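Local atomic coordinates of beta-galacturonidase (Eisenbergiella tayi, PDB entry 6NCW), a protein that acts as a glycoside hydrolase of family 2, a beta-galacturonidase from a gut bacterium, and binds galacturonate. Residues A[14-19]-A[58-63]; A[21-26]-A[44-49]. All coordinates share one frame; numbering follows the deposited sequence.

Interaction 1. Residues A[14-19]-A[58-63]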
ATOM      1  N   ALA A  14       8.392 -28.006  35.580  1.00 29.72           N
ATOM      2  CA  ALA A  14       8.365 -26.548  35.548  1.00 29.62           C
ATOM      3  C   ALA A  14       8.783 -26.075  34.161  1.00 26.35           C
ATOM      4  O   ALA A  14       9.738 -26.600  33.585  1.00 28.04           O
ATOM      5  CB  ALA A  14       9.292 -25.955  36.617  1.00 28.08           C
ATOM      6  N   GLU A  15       8.084 -25.073  33.635  1.00 31.73           N
ATOM      7  CA  GLU A  15       8.399 -24.556  32.306  1.00 23.82           C
ATOM      8  C   GLU A  15       9.623 -23.650  32.382  1.00 23.32           C
ATOM      9  O   GLU A  15       9.632 -22.663  33.124  1.00 27.86           O
ATOM     10  CB  GLU A  15       7.201 -23.799  31.705  1.00 29.17           C
ATOM     11  CG  GLU A  15       7.311 -23.665  30.181  1.00 26.62           C
ATOM     12  CD  GLU A  15       6.218 -22.817  29.506  1.00 33.10           C
ATOM     13  OE1 GLU A  15       5.087 -22.722  30.030  1.00 28.08           O
ATOM     14  OE2 GLU A  15       6.504 -22.250  28.415  1.00 30.73           O
ATOM     15  N   LEU A  16      10.665 -23.984  31.622  1.00 23.57           N
ATOM     16  CA  LEU A  16      11.800 -23.086  31.466  1.00 22.11           C
ATOM     17  C   LEU A  16      11.604 -22.046  30.364  1.00 26.08           C
ATOM     18  O   LEU A  16      12.357 -21.055  30.311  1.00 22.63           O
ATOM     19  CB  LEU A  16      13.056 -23.902  31.184  1.00 21.50           C
ATOM     20  CG  LEU A  16      13.458 -24.781  32.382  1.00 23.64           C
ATOM     21  CD1 LEU A  16      14.854 -25.309  32.165  1.00 22.36           C
ATOM     22  CD2 LEU A  16      13.373 -23.978  33.665  1.00 21.32           C
ATOM     23  N   SER A  17      10.653 -22.260  29.460  1.00 21.87           N
ATOM     24  CA  SER A  17      10.327 -21.273  28.439  1.00 21.75           C
ATOM     25  C   SER A  17       9.303 -20.292  29.007  1.00 24.24           C
ATOM     26  O   SER A  17       9.076 -20.250  30.222  1.00 25.26           O
ATOM     27  CB  SER A  17       9.812 -21.956  27.178  1.00 20.59           C
ATOM     28  OG  SER A  17       8.845 -22.929  27.508  1.00 21.90           O
ATOM     29  N   SER A  18       8.632 -19.545  28.129  1.00 20.71           N
ATOM     30  CA  SER A  18       7.818 -18.398  28.527  1.00 24.69           C
ATOM     31  C   SER A  18       8.633 -17.466  29.425  1.00 22.76           C
ATOM     32  O   SER A  18       8.192 -17.050  30.488  1.00 24.55           O
ATOM     33  CB  SER A  18       6.522 -18.835  29.217  1.00 21.90           C
ATOM     34  OG  SER A  18       5.678 -19.584  28.350  1.00 27.96           O
ATOM     35  N   ALA A  19       9.828 -17.118  28.965  1.00 21.35           N
ATOM     36  CA  ALA A  19      10.794 -16.399  29.785  1.00 23.02           C
ATOM     37  C   ALA A  19      11.838 -15.792  28.865  1.00 22.39           C
ATOM     38  O   ALA A  19      11.947 -16.158  27.694  1.00 26.69           O
ATOM     39  CB  ALA A  19      11.460 -17.326  30.822  1.00 18.49           C
ATOM     40  N   TYR A  58      21.672 -19.829  23.429  1.00 21.24           N
ATOM     41  CA  TYR A  58      20.672 -19.460  24.428  1.00 23.15           C
ATOM     42  C   TYR A  58      21.055 -20.060  25.775  1.00 23.55           C
ATOM     43  O   TYR A  58      21.397 -21.243  25.853  1.00 24.25           O
ATOM     44  CB  TYR A  58      19.278 -19.986  24.056  1.00 23.81           C
ATOM     45  CG  TYR A  58      18.605 -19.343  22.857  1.00 22.53           C
ATOM     46  CD1 TYR A  58      17.568 -18.421  23.032  1.00 20.49           C
ATOM     47  CD2 TYR A  58      18.966 -19.689  21.553  1.00 19.41           C
ATOM     48  CE1 TYR A  58      16.926 -17.843  21.943  1.00 22.84           C
ATOM     49  CE2 TYR A  58      18.326 -19.106  20.455  1.00 21.23           C
ATOM     50  CZ  TYR A  58      17.310 -18.187  20.659  1.00 20.70           C
ATOM     51  OH  TYR A  58      16.671 -17.594  19.583  1.00 24.05           O
ATOM     52  N   SER A  59      20.958 -19.274  26.846  1.00 22.51           N
ATOM     53  CA  SER A  59      21.304 -19.810  28.153  1.00 24.14           C
ATOM     54  C   SER A  59      20.446 -19.186  29.244  1.00 24.30           C
ATOM     55  O   SER A  59      19.956 -18.058  29.117  1.00 25.45           O
ATOM     56  CB  SER A  59      22.796 -19.604  28.451  1.00 22.67           C
ATOM     57  OG  SER A  59      23.207 -18.288  28.106  1.00 24.97           O
ATOM     58  N   ARG A  60      20.267 -19.951  30.315  1.00 23.48           N
ATOM     59  CA  ARG A  60      19.615 -19.510  31.543  1.00 28.04           C
ATOM     60  C   ARG A  60      20.057 -20.451  32.659  1.00 28.74           C
ATOM     61  O   ARG A  60      20.828 -21.385  32.431  1.00 26.90           O
ATOM     62  CB  ARG A  60      18.092 -19.517  31.408  1.00 24.75           C
ATOM     63  CG  ARG A  60      17.498 -20.898  31.164  1.00 21.56           C
ATOM     64  CD  ARG A  60      15.996 -20.893  31.517  1.00 24.02           C
ATOM     65  NE  ARG A  60      15.799 -20.773  32.963  1.00 26.07           N
ATOM     66  CZ  ARG A  60      14.655 -20.434  33.560  1.00 29.07           C
ATOM     67  NH1 ARG A  60      13.566 -20.163  32.847  1.00 23.36           N
ATOM     68  NH2 ARG A  60      14.605 -20.353  34.884  1.00 29.41           N
ATOM     69  N   GLU A  61      19.541 -20.225  33.861  1.00 27.91           N
ATOM     70  CA  GLU A  61      19.815 -21.114  34.980  1.00 34.61           C
ATOM     71  C   GLU A  61      18.541 -21.813  35.431  1.00 29.75           C
ATOM     72  O   GLU A  61      17.422 -21.346  35.195  1.00 29.07           O
ATOM     73  CB  GLU A  61      20.440 -20.351  36.154  1.00 32.11           C
ATOM     74  CG  GLU A  61      21.808 -19.746  35.845  1.00 31.57           C
ATOM     75  CD  GLU A  61      22.408 -19.028  37.050  1.00 45.66           C
ATOM     76  OE1 GLU A  61      21.629 -18.543  37.909  1.00 46.82           O
ATOM     77  OE2 GLU A  61      23.658 -18.960  37.147  1.00 51.60           O
ATOM     78  N   PHE A  62      18.723 -22.960  36.075  1.00 30.61           N
ATOM     79  CA  PHE A  62      17.603 -23.662  36.678  1.00 31.78           C
ATOM     80  C   PHE A  62      18.093 -24.334  37.948  1.00 38.14           C
ATOM     81  O   PHE A  62      19.297 -24.473  38.173  1.00 35.00           O
ATOM     82  CB  PHE A  62      16.960 -24.679  35.718  1.00 28.50           C
ATOM     83  CG  PHE A  62      17.836 -25.844  35.362  1.00 31.48           C
ATOM     84  CD1 PHE A  62      17.689 -27.069  36.016  1.00 33.46           C
ATOM     85  CD2 PHE A  62      18.779 -25.741  34.353  1.00 32.57           C
ATOM     86  CE1 PHE A  62      18.490 -28.162  35.684  1.00 36.04           C
ATOM     87  CE2 PHE A  62      19.587 -26.834  34.014  1.00 31.07           C
ATOM     88  CZ  PHE A  62      19.442 -28.041  34.681  1.00 35.27           C
ATOM     89  N   GLU A  63      17.139 -24.746  38.774  1.00 36.04           N
ATOM     90  CA  GLU A  63      17.408 -25.357  40.067  1.00 40.13           C
ATOM     91  C   GLU A  63      16.810 -26.753  40.081  1.00 39.05           C
ATOM     92  O   GLU A  63      15.620 -26.922  39.795  1.00 41.39           O
ATOM     93  CB  GLU A  63      16.818 -24.510  41.192  1.00 41.88           C
ATOM     94  CG  GLU A  63      17.137 -25.006  42.586  1.00 52.26           C
ATOM     95  CD  GLU A  63      16.879 -23.942  43.641  1.00 67.77           C
ATOM     96  OE1 GLU A  63      16.411 -22.838  43.271  1.00 69.73           O
ATOM     97  OE2 GLU A  63      17.151 -24.206  44.833  1.00 74.44           O
TER
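L16 reaches across to R60 in two ways, through its backbone carbonyl and through its side chain. Its O accepts a hydrogen bond from R60 NH1 (2.9 Å) that is well bent, with an angle of 136° at the hydrogen and the oxygen tilted from the guanidinium plane; the same oxygen also accepts from W21 NE1, so two donors grip it. Over one face of that same flat group lies methyl CD2 of L16, 3.8 Å from R60 CZ. An arginine suits the place because it offers both an N-H donor and a broad surface for an aliphatic branch. The other methyl, CD1, turns to F62 and packs 4.2 Å from its CB. Next comes S17, whose OG, together with that of S18, donates to E15 OE2, with S17 OG 2.6 Å away on the anti lone pair; the small hydroxyls tie the turn to the strand it leaves. A19 ends the segment with CB 4.1 Å from R60 NH1, a methyl small enough to come close to the guanidinium at a slant. R60 NE and NH2 both donate to E61 O, which lies in the guanidinium plane and so fixes the turn of the group about its chain; the bend at chi3 (-70°) brings that edge round to its own strand. Strand 12-15 belongs to a four-stranded antiparallel sheet and strand 55-63 to a six-stranded one, and between them L16 and F62 both pack on L112 of strand 109-117 and L144 of strand 142-147.

Interaction 2. Residues A[21-26]-A[44-49]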
ATOM      1  N   TRP A  21      15.738 -15.629  28.037  1.00 23.29           N
ATOM      2  CA  TRP A  21      17.046 -16.247  28.189  1.00 22.80           C
ATOM      3  C   TRP A  21      18.105 -15.300  27.645  1.00 27.94           C
ATOM      4  O   TRP A  21      17.804 -14.356  26.912  1.00 26.80           O
ATOM      5  CB  TRP A  21      17.164 -17.575  27.431  1.00 23.16           C
ATOM      6  CG  TRP A  21      16.233 -18.694  27.804  1.00 18.71           C
ATOM      7  CD1 TRP A  21      14.967 -18.603  28.328  1.00 18.69           C
ATOM      8  CD2 TRP A  21      16.513 -20.091  27.665  1.00 19.62           C
ATOM      9  NE1 TRP A  21      14.442 -19.874  28.519  1.00 19.74           N
ATOM     10  CE2 TRP A  21      15.378 -20.799  28.120  1.00 17.37           C
ATOM     11  CE3 TRP A  21      17.622 -20.817  27.190  1.00 22.05           C
ATOM     12  CZ2 TRP A  21      15.316 -22.184  28.108  1.00 18.90           C
ATOM     13  CZ3 TRP A  21      17.556 -22.194  27.179  1.00 19.11           C
ATOM     14  CH2 TRP A  21      16.407 -22.864  27.629  1.00 18.00           C
ATOM     15  N   ASN A  22      19.360 -15.572  27.986  1.00 28.29           N
ATOM     16  CA  ASN A  22      20.456 -14.803  27.415  1.00 27.66           C
ATOM     17  C   ASN A  22      20.806 -15.371  26.054  1.00 25.61           C
ATOM     18  O   ASN A  22      20.912 -16.589  25.897  1.00 23.85           O
ATOM     19  CB  ASN A  22      21.682 -14.834  28.325  1.00 27.12           C
ATOM     20  CG  ASN A  22      21.533 -13.924  29.513  1.00 30.70           C
ATOM     21  OD1 ASN A  22      20.880 -12.885  29.437  1.00 32.20           O
ATOM     22  ND2 ASN A  22      22.137 -14.305  30.618  1.00 32.92           N
ATOM     23  N   PHE A  23      21.010 -14.473  25.080  1.00 23.08           N
ATOM     24  CA  PHE A  23      21.181 -14.820  23.680  1.00 25.35           C
ATOM     25  C   PHE A  23      22.359 -14.068  23.081  1.00 21.84           C
ATOM     26  O   PHE A  23      22.516 -12.866  23.296  1.00 24.01           O
ATOM     27  CB  PHE A  23      19.902 -14.491  22.877  1.00 23.59           C
ATOM     28  CG  PHE A  23      20.044 -14.666  21.374  1.00 24.28           C
ATOM     29  CD1 PHE A  23      20.306 -13.577  20.547  1.00 23.21           C
ATOM     30  CD2 PHE A  23      19.879 -15.914  20.792  1.00 22.12           C
ATOM     31  CE1 PHE A  23      20.416 -13.736  19.158  1.00 21.17           C
ATOM     32  CE2 PHE A  23      19.992 -16.083  19.410  1.00 21.22           C
ATOM     33  CZ  PHE A  23      20.255 -14.991  18.590  1.00 18.15           C
ATOM     34  N   HIS A  24      23.171 -14.784  22.306  1.00 22.07           N
ATOM     35  CA  HIS A  24      24.177 -14.152  21.469  1.00 22.34           C
ATOM     36  C   HIS A  24      24.518 -15.101  20.321  1.00 22.01           C
ATOM     37  O   HIS A  24      24.468 -16.323  20.484  1.00 22.03           O
ATOM     38  CB  HIS A  24      25.428 -13.757  22.279  1.00 27.00           C
ATOM     39  CG  HIS A  24      26.152 -14.903  22.904  1.00 25.18           C
ATOM     40  ND1 HIS A  24      27.115 -15.628  22.236  1.00 23.85           N
ATOM     41  CD2 HIS A  24      26.073 -15.434  24.147  1.00 27.02           C
ATOM     42  CE1 HIS A  24      27.593 -16.561  23.037  1.00 27.01           C
ATOM     43  NE2 HIS A  24      26.974 -16.467  24.201  1.00 25.11           N
ATOM     44  N   THR A  25      24.799 -14.523  19.141  1.00 19.63           N
ATOM     45  CA  THR A  25      25.311 -15.300  18.020  1.00 23.64           C
ATOM     46  C   THR A  25      26.752 -15.740  18.304  1.00 26.48           C
ATOM     47  O   THR A  25      27.468 -15.119  19.094  1.00 26.75           O
ATOM     48  CB  THR A  25      25.278 -14.489  16.716  1.00 25.99           C
ATOM     49  OG1 THR A  25      26.122 -13.336  16.843  1.00 23.51           O
ATOM     50  CG2 THR A  25      23.857 -14.051  16.368  1.00 21.36           C
ATOM     51  N   ILE A  26      27.187 -16.814  17.641  1.00 23.88           N
ATOM     52  CA  ILE A  26      28.567 -17.272  17.771  1.00 31.53           C
ATOM     53  C   ILE A  26      29.168 -17.524  16.396  1.00 32.18           C
ATOM     54  O   ILE A  26      28.465 -17.694  15.401  1.00 32.41           O
ATOM     55  CB  ILE A  26      28.694 -18.533  18.648  1.00 31.77           C
ATOM     56  CG1 ILE A  26      27.883 -19.680  18.071  1.00 28.96           C
ATOM     57  CG2 ILE A  26      28.240 -18.246  20.063  1.00 28.00           C
ATOM     58  CD1 ILE A  26      27.849 -20.898  19.002  1.00 33.90           C
ATOM     59  N   GLU A  44      15.124 -14.439  13.942  1.00 24.02           N
ATOM     60  CA  GLU A  44      14.851 -13.574  12.797  1.00 18.38           C
ATOM     61  C   GLU A  44      13.880 -12.458  13.154  1.00 21.67           C
ATOM     62  O   GLU A  44      13.779 -11.475  12.419  1.00 20.53           O
ATOM     63  CB  GLU A  44      14.308 -14.384  11.616  1.00 24.70           C
ATOM     64  CG  GLU A  44      15.380 -15.196  10.900  1.00 25.20           C
ATOM     65  CD  GLU A  44      15.561 -16.591  11.491  1.00 25.54           C
ATOM     66  OE1 GLU A  44      15.099 -16.847  12.638  1.00 25.15           O
ATOM     67  OE2 GLU A  44      16.158 -17.446  10.797  1.00 25.57           O
ATOM     68  N   ASN A  45      13.191 -12.576  14.273  1.00 21.39           N
ATOM     69  CA  ASN A  45      12.332 -11.529  14.789  1.00 21.12           C
ATOM     70  C   ASN A  45      13.045 -10.597  15.759  1.00 26.03           C
ATOM     71  O   ASN A  45      12.436  -9.608  16.186  1.00 22.40           O
ATOM     72  CB  ASN A  45      11.122 -12.180  15.464  1.00 21.58           C
ATOM     73  CG  ASN A  45      10.403 -13.127  14.523  1.00 22.01           C
ATOM     74  OD1 ASN A  45      10.110 -14.266  14.874  1.00 18.98           O
ATOM     75  ND2 ASN A  45      10.162 -12.659  13.280  1.00 20.74           N
ATOM     76  N   TYR A  46      14.323 -10.891  16.129  1.00 19.56           N
ATOM     77  CA  TYR A  46      14.966  -9.879  16.972  1.00 21.65           C
ATOM     78  C   TYR A  46      15.668  -8.863  16.082  1.00 22.69           C
ATOM     79  O   TYR A  46      16.274  -9.243  15.075  1.00 22.31           O
ATOM     80  CB  TYR A  46      15.997 -10.489  17.935  1.00 16.33           C
ATOM     81  CG  TYR A  46      15.636 -11.804  18.580  1.00 20.52           C
ATOM     82  CD1 TYR A  46      16.643 -12.656  19.020  1.00 21.19           C
ATOM     83  CD2 TYR A  46      14.303 -12.197  18.783  1.00 20.12           C
ATOM     84  CE1 TYR A  46      16.351 -13.865  19.613  1.00 18.30           C
ATOM     85  CE2 TYR A  46      13.994 -13.426  19.394  1.00 18.98           C
ATOM     86  CZ  TYR A  46      15.036 -14.246  19.807  1.00 23.04           C
ATOM     87  OH  TYR A  46      14.794 -15.463  20.407  1.00 21.08           O
ATOM     88  N   PRO A  47      15.590  -7.574  16.423  1.00 21.08           N
ATOM     89  CA  PRO A  47      16.142  -6.543  15.527  1.00 21.19           C
ATOM     90  C   PRO A  47      17.548  -6.808  14.978  1.00 22.78           C
ATOM     91  O   PRO A  47      17.768  -6.585  13.784  1.00 23.13           O
ATOM     92  CB  PRO A  47      16.087  -5.297  16.417  1.00 22.68           C
ATOM     93  CG  PRO A  47      14.820  -5.497  17.176  1.00 24.41           C
ATOM     94  CD  PRO A  47      14.812  -6.974  17.521  1.00 19.55           C
ATOM     95  N   ASP A  48      18.495  -7.294  15.782  1.00 20.69           N
ATOM     96  CA  ASP A  48      19.880  -7.399  15.327  1.00 25.63           C
ATOM     97  C   ASP A  48      20.175  -8.687  14.564  1.00 24.98           C
ATOM     98  O   ASP A  48      21.284  -8.842  14.042  1.00 24.17           O
ATOM     99  CB  ASP A  48      20.837  -7.268  16.521  1.00 27.68           C
ATOM    100  CG  ASP A  48      20.628  -5.967  17.276  1.00 27.77           C
ATOM    101  OD1 ASP A  48      20.862  -4.900  16.678  1.00 37.17           O
ATOM    102  OD2 ASP A  48      20.182  -6.006  18.439  1.00 36.43           O
ATOM    103  N   THR A  49      19.213  -9.602  14.468  1.00 18.93           N
ATOM    104  CA  THR A  49      19.445 -10.868  13.794  1.00 17.81           C
ATOM    105  C   THR A  49      18.337 -11.177  12.776  1.00 19.71           C
ATOM    106  O   THR A  49      18.159 -12.329  12.386  1.00 18.46           O
ATOM    107  CB  THR A  49      19.601 -11.983  14.835  1.00 23.23           C
ATOM    108  OG1 THR A  49      18.615 -11.841  15.860  1.00 20.41           O
ATOM    109  CG2 THR A  49      20.974 -11.899  15.522  1.00 21.86           C
TER
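A T-shaped aromatic pair, F23 against Y46, joins a strand of the N-terminal beta-sandwich to the long loop between strands 35-39 and 55-63. The face belongs to F23 and the edge to Y46. The two ring planes stand at 89° with their centroids 5.2 Å apart, and Y46 CE1 comes down over the centre of the phenylalanine ring. The neighbouring atom on that tyrosine edge, CD1, makes the closest approach of the pair, 3.9 Å from F23 CE1. F23 presents its ring to the loop because CG stands anti to the backbone N (chi1 173°), and an aromatic side chain suits the place by supplying a flat, apolar surface on which C-H groups can rest. Y46 carries its hydroxyl at the far end of the ring, on CZ, past the C-H edge that meets F23, and there it is hydrogen-bonded to the hydroxyl of Y58 on strand 55-63.

At the rim of the phenylalanine ring, near its plane, lies methyl CG2 of T49, 4.1 Å from F23 CE1. The same methyl meets T25 CG2 tip to tip at 3.7 Å, so the two threonines face each other with their carbon branches. The polar branch of T49 is used differently: OG1 is hydrogen-bonded to W43 O. What brings Y46 and T49 to the same side is a type I beta turn, closed by T49 N to Y46 O (3.0 Å), with P47 and D48 at its corners; proline's fixed phi fits the first corner. Y46 and this turn also pack against M298 and D302 of the second subunit. The arrangement is that of a connecting loop folded back over its own sheet, pinned by an edge-to-face aromatic pair.

Both interactions lie in the N-terminal beta-sandwich, away from the galacturonate site, with centres about 17 Å apart. Along the chain the order is 14-19, 21-26, 44-49 and 58-63, so interaction 2 is nested inside the loop that interaction 1 closes. The strands 19-26 and 55-63 are antiparallel neighbours in the six-stranded sheet, which both contacts share, and S59 O with N22 N, 2.8 Å apart, probably forms one of the hydrogen bonds between them. Interaction 1 ties this sheet to the end of strand 12-15 in the opposing sheet, whereas interaction 2 fastens a loop to it. Y58 bridges them, packing on F23, and both contacts touch the second subunit of the tetramer.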